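Local coordinates for adenine phosphoribosyltransferase, putative (Trypanosoma brucei brucei, PDB 5VN4), which makes AMP in purine salvage by transferring the phosphoribosyl group of 5-phospho-alpha-D-ribose 1-diphosphate to adenine, releasing diphosphate, at the interface of chains A and B. Residues are numbered along the deposited sequence; one frame, centred on the assembly and turned at random. Chains: chain A/B, Adenine phosphoribosyltransferase, putative.

The interface of chains A and B. Residues chain A 44-45, 232; chain B 113-114.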
loop_
_atom_site.group_PDB
_atom_site.type_symbol
_atom_site.label_atom_id
_atom_site.label_comp_id
_atom_site.label_asym_id
_atom_site.label_seq_id
_atom_site.Cartn_x
_atom_site.Cartn_y
_atom_site.Cartn_z
ATOM N N PRO A 44 -14.713 -4.522 -9.683
ATOM C CA PRO A 44 -15.351 -3.574 -8.763
ATOM C C PRO A 44 -15.770 -2.265 -9.418
ATOM O O PRO A 44 -16.481 -1.477 -8.778
ATOM C CB PRO A 44 -14.264 -3.346 -7.699
ATOM C CG PRO A 44 -12.970 -3.555 -8.442
ATOM C CD PRO A 44 -13.263 -4.667 -9.421
ATOM N N HIS A 45 -15.380 -2.008 -10.669
ATOM C CA HIS A 45 -15.756 -0.775 -11.365
ATOM C C HIS A 45 -15.989 -1.064 -12.837
ATOM O O HIS A 45 -15.121 -1.652 -13.485
ATOM C CB HIS A 45 -14.642 0.259 -11.241
ATOM C CG HIS A 45 -14.330 0.620 -9.829
ATOM N ND1 HIS A 45 -15.205 1.334 -9.037
ATOM C CD2 HIS A 45 -13.261 0.335 -9.054
ATOM C CE1 HIS A 45 -14.675 1.486 -7.836
ATOM N NE2 HIS A 45 -13.498 0.890 -7.819
ATOM N N ARG A 232 -19.739 -13.454 -8.176
ATOM C CA ARG A 232 -18.296 -13.592 -8.022
ATOM C C ARG A 232 -17.846 -13.521 -6.568
ATOM O O ARG A 232 -16.686 -13.828 -6.297
ATOM C CB ARG A 232 -17.573 -12.515 -8.837
ATOM C CG ARG A 232 -17.625 -11.115 -8.230
ATOM C CD ARG A 232 -17.044 -10.082 -9.194
ATOM N NE ARG A 232 -16.925 -8.760 -8.577
ATOM C CZ ARG A 232 -15.854 -8.322 -7.920
ATOM N NH1 ARG A 232 -14.781 -9.094 -7.803
ATOM N NH2 ARG A 232 -15.855 -7.097 -7.388
ATOM N N ASN B 113 -15.346 -4.210 -2.535
ATOM C CA ASN B 113 -15.361 -3.632 -3.879
ATOM C C ASN B 113 -13.996 -3.067 -4.273
ATOM O O ASN B 113 -13.870 -1.929 -4.741
ATOM C CB ASN B 113 -16.488 -2.613 -4.059
ATOM C CG ASN B 113 -16.885 -2.453 -5.498
ATOM O OD1 ASN B 113 -17.256 -3.427 -6.149
ATOM N ND2 ASN B 113 -16.815 -1.223 -6.010
ATOM N N LYS B 114 -12.969 -3.898 -4.097
ATOM C CA LYS B 114 -11.583 -3.569 -4.394
ATOM C C LYS B 114 -10.876 -4.603 -5.261
ATOM O O LYS B 114 -10.039 -4.213 -6.078
ATOM C CB LYS B 114 -10.749 -3.344 -3.117
ATOM C CG LYS B 114 -11.219 -2.221 -2.209
ATOM C CD LYS B 114 -10.946 -0.854 -2.814
ATOM C CE LYS B 114 -11.167 0.242 -1.792
ATOM N NZ LYS B 114 -10.743 1.558 -2.333
#
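The loop of chain A that follows the 3-10 helix 40-42 meets the loop of chain B between strands 106-109 and 119-121. A:Arg232, just ahead of strand 233-235, comes up from another part of chain A. B:Asn113 is the centre of the patch. Its amide nitrogen ND2 donates a hydrogen bond to the backbone carbonyl oxygen of A:Pro44, with 2.8 Å from ND2 to O. The bond is bent, 141° at the hydrogen, and the donor lies a little off the carbonyl plane. The amide is swung towards chain A by a chi1 of -156°, which sets CG roughly opposite the backbone N. The CA-CB edge of the A:Pro44 ring lies against one face of this amide, with CB 3.5 Å from B:Asn113 CG. The same CB lies 3.3 Å from the backbone O of B:Asn113, so the ring edge touches both side chain and main chain. A:Pro44 CG reaches further along the loop, 3.8 Å from the backbone O of B:Lys114. The imidazole of A:His45 flanks the amide on its nitrogen side. Its CE1 is 3.9 Å from B:Asn113 ND2, and the two planes stand 70° apart. A:Arg232 flanks the oxygen side through an extended chain from CG to NE. Its NH2 stays 4.1 Å from B:Asn113 OD1, a loose polar approach. The patch and its two-fold twin join loops of the two subunits and contribute to the homodimer interface.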